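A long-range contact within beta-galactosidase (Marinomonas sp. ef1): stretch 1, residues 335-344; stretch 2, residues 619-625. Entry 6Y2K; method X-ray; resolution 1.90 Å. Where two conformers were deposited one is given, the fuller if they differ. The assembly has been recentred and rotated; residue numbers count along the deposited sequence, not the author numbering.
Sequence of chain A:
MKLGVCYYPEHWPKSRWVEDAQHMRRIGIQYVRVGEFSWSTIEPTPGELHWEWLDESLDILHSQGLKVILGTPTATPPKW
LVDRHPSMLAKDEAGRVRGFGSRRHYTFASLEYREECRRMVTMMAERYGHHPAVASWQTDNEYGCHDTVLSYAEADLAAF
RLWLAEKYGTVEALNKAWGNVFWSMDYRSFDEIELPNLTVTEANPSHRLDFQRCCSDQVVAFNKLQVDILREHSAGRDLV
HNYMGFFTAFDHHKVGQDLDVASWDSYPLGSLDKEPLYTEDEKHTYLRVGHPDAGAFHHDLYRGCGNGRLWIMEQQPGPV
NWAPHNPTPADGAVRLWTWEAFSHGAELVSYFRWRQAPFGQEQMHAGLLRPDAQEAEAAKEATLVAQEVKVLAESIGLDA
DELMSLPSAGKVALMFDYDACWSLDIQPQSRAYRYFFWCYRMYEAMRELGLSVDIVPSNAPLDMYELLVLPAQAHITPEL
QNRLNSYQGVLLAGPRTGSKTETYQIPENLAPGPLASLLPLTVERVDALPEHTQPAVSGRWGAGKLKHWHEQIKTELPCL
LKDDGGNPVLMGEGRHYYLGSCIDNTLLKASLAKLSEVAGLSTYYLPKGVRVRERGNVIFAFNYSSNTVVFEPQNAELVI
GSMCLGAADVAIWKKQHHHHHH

Stretch 1 335-344: RLWTWEAFSH
Stretch 2 (619-625) IFAFNYS

Residues 335-343 form the end of a helix that begins earlier in the chain, with phi/psi near -60/-45; His 344, at -91/9, is the first residue to leave helical geometry. The i to i-4 ladder is regular from Trp 339 N to Arg 335 O (3.0 Å) through Ser 343 N to Trp 339 O (2.9 Å), whereas His 344 N makes weak bonds to Glu 340 O (3.3 Å) and Ala 341 O (3.1 Å). Residues 619-623 are extended, with phi from -108 to -135° and psi from 106 to 143°. The helix and strand axes approach to 9.2 Å, and their N-to-C directions differ by 145°, so the chains run roughly antiparallel. The register follows: Ser 343 CA lies 6.2 Å from Phe 620 CA, and Leu 336 CA 7.3 Å from Phe 622 CA. The contact buries 432 Å², both sides summed.

Ile 619 and Ala 621 are out of reach of the helix, while Phe 620 and Phe 622 direct CA-to-CB toward it. Phe 620 (chi1 -56°, m; chi2 81°) receives Ser 343 over one ring face: Ser 343 CB is 3.8 Å from the Phe 620 ring centroid, 28° off the normal, a CH-pi contact whose closest atom pair is Ser 343 CB to Phe 620 CG at 3.4 Å. The serine (chi1 78°, p) turns its hydroxyl back to its own helix, where Ser 343 OG donates to Glu 340 O at 2.7 Å, satisfying the polar group amid aromatic carbon. At the Phe 620 edge, CE2 meets Trp 339 CZ3 at 3.8 Å; the tryptophan has chi1 -85° (m) and chi2 114°.

Phe 622 (chi1 -55°, m; chi2 -84°) reaches the helix backbone. Its CE1 lies 3.4 Å from Glu 340 N, an amide already bonded to Leu 336 O at 2.9 Å, and its CZ approaches Trp 339 O at 3.7 Å, with the oxygen near the ring plane. Apolar contacts join Trp 339 CB to Phe 622 CE1 (3.9 Å) and Leu 336 CD2 to Phe 622 CD1 (4.0 Å).

Asn 623 directs its CA-to-CB bond away from the helix (chi1 -177°, t; chi2 6°), and its backbone makes the contact: its O lies 4.1 Å from Leu 336 CD1. Its OD1 accepts from Ser 625 N (3.0 Å, N-H...O angle 145°) and Ser 625 OG (2.6 Å; chi1 78°, p), tying down the chain after the strand.

Tyr 624 has left the strand, with phi/psi -88/-5. Its CA-to-CB bond points sideways, but the end of the side chain comes nearer the helix (chi1 -63°, m), and chi2 82° sets the ring's tilt. Tyr 624 OH donates to Glu 340 OE2 at 2.5 Å, a short bond between phenol and carboxylate and the only hydrogen bond across the stretches. Glu 340 is extended through chi1 175° and chi2 -158° (both t), with chi3 90°. Beside this bond, Leu 336 (chi1 -163°, chi2 -178°, both t) places CD2 3.5 Å from Tyr 624 CE2.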

ATOM      1  N   ARG A 335       9.536  -9.479  37.133  1.00 15.92           N
ATOM      2  CA  ARG A 335       8.704 -10.484  37.815  1.00 16.09           C
ATOM      3  C   ARG A 335       8.258 -11.579  36.846  1.00 15.91           C
ATOM      4  O   ARG A 335       8.340 -12.764  37.167  1.00 15.55           O
ATOM      5  CB  ARG A 335       7.489  -9.820  38.465  1.00 17.02           C
ATOM      6  CG  ARG A 335       6.371 -10.768  38.876  1.00 17.68           C
ATOM      7  CD  ARG A 335       5.383 -10.053  39.781  1.00 18.69           C
ATOM      8  NE  ARG A 335       4.285 -10.934  40.168  1.00 19.71           N
ATOM      9  CZ  ARG A 335       3.152 -11.103  39.486  1.00 20.22           C
ATOM     10  NH1 ARG A 335       2.927 -10.479  38.330  1.00 20.39           N
ATOM     11  NH2 ARG A 335       2.232 -11.933  39.963  1.00 20.77           N
ATOM     12  N   LEU A 336       7.791 -11.157  35.669  1.00 15.69           N
ATOM     13  CA  LEU A 336       7.332 -12.071  34.624  0.50 15.77           C
ATOM     14  C   LEU A 336       8.418 -13.089  34.284  1.00 15.33           C
ATOM     15  O   LEU A 336       8.166 -14.291  34.290  1.00 14.91           O
ATOM     16  CB  LEU A 336       6.919 -11.285  33.365  0.50 16.04           C
ATOM     17  CG  LEU A 336       6.061 -11.934  32.274  0.50 16.31           C
ATOM     18  CD1 LEU A 336       5.876 -10.926  31.154  0.50 16.55           C
ATOM     19  CD2 LEU A 336       6.628 -13.218  31.697  0.50 16.56           C
ATOM     20  N   TRP A 337       9.621 -12.592  33.987  1.00 15.20           N
ATOM     21  CA  TRP A 337      10.732 -13.457  33.570  1.00 14.96           C
ATOM     22  C   TRP A 337      11.179 -14.395  34.679  1.00 14.76           C
ATOM     23  O   TRP A 337      11.587 -15.527  34.411  1.00 14.89           O
ATOM     24  CB  TRP A 337      11.937 -12.624  33.087  1.00 14.74           C
ATOM     25  CG  TRP A 337      11.659 -11.712  31.923  1.00 14.52           C
ATOM     26  CD1 TRP A 337      10.842 -11.965  30.856  1.00 14.42           C
ATOM     27  CD2 TRP A 337      12.234 -10.420  31.692  1.00 14.30           C
ATOM     28  NE1 TRP A 337      10.855 -10.901  29.982  1.00 14.33           N
ATOM     29  CE2 TRP A 337      11.700  -9.938  30.471  1.00 14.47           C
ATOM     30  CE3 TRP A 337      13.140  -9.611  32.407  1.00 14.40           C
ATOM     31  CZ2 TRP A 337      12.045  -8.685  29.941  1.00 14.60           C
ATOM     32  CZ3 TRP A 337      13.482  -8.366  31.881  1.00 14.42           C
ATOM     33  CH2 TRP A 337      12.936  -7.918  30.651  1.00 14.45           C
ATOM     34  N   THR A 338      11.107 -13.918  35.921  1.00 14.86           N
ATOM     35  CA  THR A 338      11.500 -14.713  37.086  1.00 14.76           C
ATOM     36  C   THR A 338      10.550 -15.892  37.286  1.00 14.99           C
ATOM     37  O   THR A 338      11.007 -17.038  37.372  1.00 15.69           O
ATOM     38  CB  THR A 338      11.591 -13.840  38.357  1.00 14.56           C
ATOM     39  OG1 THR A 338      12.452 -12.721  38.113  1.00 14.59           O
ATOM     40  CG2 THR A 338      12.147 -14.631  39.550  1.00 14.78           C
ATOM     41  N   TRP A 339       9.241 -15.623  37.354  1.00 14.80           N
ATOM     42  CA  TRP A 339       8.245 -16.706  37.445  1.00 14.68           C
ATOM     43  C   TRP A 339       8.312 -17.643  36.258  1.00 14.48           C
ATOM     44  O   TRP A 339       8.139 -18.846  36.412  1.00 13.99           O
ATOM     45  CB  TRP A 339       6.819 -16.175  37.598  1.00 14.76           C
ATOM     46  CG  TRP A 339       6.476 -15.886  39.010  1.00 14.84           C
ATOM     47  CD1 TRP A 339       6.210 -14.674  39.558  1.00 15.06           C
ATOM     48  CD2 TRP A 339       6.402 -16.837  40.070  1.00 15.25           C
ATOM     49  NE1 TRP A 339       5.951 -14.807  40.905  1.00 15.55           N
ATOM     50  CE2 TRP A 339       6.072 -16.129  41.246  1.00 15.37           C
ATOM     51  CE3 TRP A 339       6.578 -18.222  40.143  1.00 15.22           C
ATOM     52  CZ2 TRP A 339       5.910 -16.763  42.479  1.00 15.76           C
ATOM     53  CZ3 TRP A 339       6.422 -18.855  41.381  1.00 15.45           C
ATOM     54  CH2 TRP A 339       6.080 -18.124  42.525  1.00 15.63           C
ATOM     55  N   GLU A 340       8.564 -17.082  35.076  1.00 14.46           N
ATOM     56  CA  GLU A 340       8.751 -17.880  33.865  1.00 14.63           C
ATOM     57  C   GLU A 340       9.818 -18.939  34.115  1.00 14.41           C
ATOM     58  O   GLU A 340       9.561 -20.135  33.932  1.00 14.21           O
ATOM     59  CB  GLU A 340       9.126 -16.960  32.685  1.00 14.84           C
ATOM     60  CG  GLU A 340       9.472 -17.629  31.368  1.00 15.00           C
ATOM     61  CD  GLU A 340      10.304 -16.697  30.498  1.00 15.58           C
ATOM     62  OE1 GLU A 340      11.546 -16.754  30.617  1.00 15.89           O
ATOM     63  OE2 GLU A 340       9.722 -15.890  29.733  1.00 15.29           O
ATOM     64  N   ALA A 341      11.000 -18.508  34.556  1.00 14.46           N
ATOM     65  CA  ALA A 341      12.101 -19.452  34.827  1.00 14.78           C
ATOM     66  C   ALA A 341      11.698 -20.516  35.860  1.00 15.04           C
ATOM     67  O   ALA A 341      11.959 -21.713  35.657  1.00 15.31           O
ATOM     68  CB  ALA A 341      13.354 -18.720  35.269  1.00 14.89           C
ATOM     69  N   PHE A 342      11.027 -20.094  36.934  1.00 15.79           N
ATOM     70  CA  PHE A 342      10.535 -21.045  37.962  1.00 15.68           C
ATOM     71  C   PHE A 342       9.558 -22.075  37.393  1.00 16.13           C
ATOM     72  O   PHE A 342       9.632 -23.247  37.756  1.00 16.51           O
ATOM     73  CB  PHE A 342       9.867 -20.319  39.133  1.00 15.93           C
ATOM     74  CG  PHE A 342      10.807 -19.486  39.986  1.00 15.85           C
ATOM     75  CD1 PHE A 342      12.178 -19.753  40.072  1.00 16.01           C
ATOM     76  CD2 PHE A 342      10.293 -18.452  40.747  1.00 15.98           C
ATOM     77  CE1 PHE A 342      13.006 -18.969  40.866  1.00 16.26           C
ATOM     78  CE2 PHE A 342      11.111 -17.686  41.565  1.00 16.35           C
ATOM     79  CZ  PHE A 342      12.470 -17.939  41.619  1.00 16.41           C
ATOM     80  N   SER A 343       8.678 -21.655  36.481  1.00 15.90           N
ATOM     81  CA  SER A 343       7.739 -22.592  35.826  1.00 15.71           C
ATOM     82  C   SER A 343       8.426 -23.691  34.998  1.00 15.39           C
ATOM     83  O   SER A 343       7.855 -24.773  34.823  1.00 15.44           O
ATOM     84  CB  SER A 343       6.700 -21.843  34.974  1.00 16.06           C
ATOM     85  OG  SER A 343       7.227 -21.419  33.716  1.00 15.92           O
ATOM     86  N   HIS A 344       9.634 -23.414  34.495  1.00 15.09           N
ATOM     87  CA  HIS A 344      10.453 -24.404  33.782  1.00 15.08           C
ATOM     88  C   HIS A 344      11.407 -25.186  34.713  1.00 15.54           C
ATOM     89  O   HIS A 344      12.269 -25.931  34.228  1.00 15.79           O
ATOM     90  CB  HIS A 344      11.249 -23.723  32.643  1.00 14.96           C
ATOM     91  CG  HIS A 344      10.395 -23.231  31.511  1.00 14.46           C
ATOM     92  ND1 HIS A 344      10.244 -23.934  30.334  1.00 14.25           N
ATOM     93  CD2 HIS A 344       9.640 -22.112  31.379  1.00 14.46           C
ATOM     94  CE1 HIS A 344       9.428 -23.271  29.529  1.00 14.54           C
ATOM     95  NE2 HIS A 344       9.049 -22.160  30.137  1.00 14.67           N
ATOM     96  N   ILE A 619      -0.073 -24.716  38.179  1.00 20.52           N
ATOM     97  CA  ILE A 619      -0.242 -24.203  36.814  0.50 20.49           C
ATOM     98  C   ILE A 619       0.253 -22.762  36.796  1.00 19.93           C
ATOM     99  O   ILE A 619      -0.229 -21.939  37.579  1.00 20.16           O
ATOM    100  CB  ILE A 619      -1.723 -24.190  36.356  0.50 21.26           C
ATOM    101  CG1 ILE A 619      -2.456 -25.490  36.699  0.50 21.90           C
ATOM    102  CG2 ILE A 619      -1.814 -23.952  34.856  0.50 21.26           C
ATOM    103  CD1 ILE A 619      -2.099 -26.643  35.795  0.50 22.41           C
ATOM    104  N   PHE A 620       1.205 -22.449  35.916  1.00 18.77           N
ATOM    105  CA  PHE A 620       1.737 -21.085  35.789  1.00 18.21           C
ATOM    106  C   PHE A 620       1.211 -20.508  34.484  1.00 17.82           C
ATOM    107  O   PHE A 620       1.373 -21.128  33.446  1.00 17.23           O
ATOM    108  CB  PHE A 620       3.275 -21.082  35.763  1.00 18.37           C
ATOM    109  CG  PHE A 620       3.933 -21.742  36.963  1.00 18.43           C
ATOM    110  CD1 PHE A 620       4.066 -23.122  37.034  1.00 18.93           C
ATOM    111  CD2 PHE A 620       4.453 -20.973  38.004  1.00 18.96           C
ATOM    112  CE1 PHE A 620       4.681 -23.731  38.129  1.00 19.15           C
ATOM    113  CE2 PHE A 620       5.072 -21.573  39.096  1.00 18.95           C
ATOM    114  CZ  PHE A 620       5.184 -22.956  39.163  1.00 18.84           C
ATOM    115  N   ALA A 621       0.582 -19.334  34.532  1.00 17.97           N
ATOM    116  CA  ALA A 621       0.089 -18.671  33.325  1.00 17.52           C
ATOM    117  C   ALA A 621       0.745 -17.308  33.182  1.00 17.34           C
ATOM    118  O   ALA A 621       0.945 -16.619  34.176  1.00 16.94           O
ATOM    119  CB  ALA A 621      -1.416 -18.519  33.378  1.00 17.89           C
ATOM    120  N   PHE A 622       1.041 -16.936  31.932  1.00 17.07           N
ATOM    121  CA  PHE A 622       1.806 -15.738  31.567  1.00 16.68           C
ATOM    122  C   PHE A 622       1.142 -14.989  30.416  1.00 16.77           C
ATOM    123  O   PHE A 622       0.635 -15.605  29.483  1.00 17.23           O
ATOM    124  CB  PHE A 622       3.223 -16.140  31.129  1.00 16.51           C
ATOM    125  CG  PHE A 622       3.950 -16.947  32.158  1.00 16.46           C
ATOM    126  CD1 PHE A 622       4.616 -16.319  33.197  1.00 16.18           C
ATOM    127  CD2 PHE A 622       3.924 -18.340  32.115  1.00 16.00           C
ATOM    128  CE1 PHE A 622       5.259 -17.065  34.170  1.00 16.21           C
ATOM    129  CE2 PHE A 622       4.565 -19.085  33.083  1.00 15.93           C
ATOM    130  CZ  PHE A 622       5.237 -18.447  34.109  1.00 16.33           C
ATOM    131  N   ASN A 623       1.161 -13.660  30.475  1.00 16.71           N
ATOM    132  CA  ASN A 623       0.627 -12.833  29.395  1.00 16.58           C
ATOM    133  C   ASN A 623       1.723 -11.880  28.935  1.00 16.32           C
ATOM    134  O   ASN A 623       2.027 -10.909  29.618  1.00 16.57           O
ATOM    135  CB  ASN A 623      -0.610 -12.060  29.870  1.00 16.41           C
ATOM    136  CG  ASN A 623      -1.260 -11.226  28.769  1.00 16.53           C
ATOM    137  OD1 ASN A 623      -0.871 -11.278  27.600  1.00 15.89           O
ATOM    138  ND2 ASN A 623      -2.275 -10.455  29.150  1.00 16.43           N
ATOM    139  N   TYR A 624       2.292 -12.175  27.766  1.00 16.26           N
ATOM    140  CA  TYR A 624       3.309 -11.342  27.125  1.00 16.51           C
ATOM    141  C   TYR A 624       2.724 -10.239  26.218  1.00 17.32           C
ATOM    142  O   TYR A 624       3.480  -9.430  25.691  1.00 16.94           O
ATOM    143  CB  TYR A 624       4.274 -12.226  26.300  1.00 16.59           C
ATOM    144  CG  TYR A 624       5.081 -13.223  27.120  1.00 15.99           C
ATOM    145  CD1 TYR A 624       4.530 -14.446  27.504  1.00 16.45           C
ATOM    146  CD2 TYR A 624       6.394 -12.951  27.500  1.00 16.05           C
ATOM    147  CE1 TYR A 624       5.253 -15.358  28.248  1.00 16.03           C
ATOM    148  CE2 TYR A 624       7.131 -13.863  28.247  1.00 15.94           C
ATOM    149  CZ  TYR A 624       6.551 -15.068  28.622  1.00 16.12           C
ATOM    150  OH  TYR A 624       7.242 -15.990  29.374  1.00 15.70           O
ATOM    151  N   SER A 625       1.400 -10.215  26.025  1.00 18.07           N
ATOM    152  CA  SER A 625       0.738  -9.197  25.203  1.00 18.48           C
ATOM    153  C   SER A 625       0.581  -7.893  25.989  1.00 19.64           C
ATOM    154  O   SER A 625       0.852  -7.856  27.193  1.00 18.86           O
ATOM    155  CB  SER A 625      -0.643  -9.688  24.734  1.00 18.38           C
ATOM    156  OG  SER A 625      -1.629  -9.583  25.756  1.00 17.63           O
TER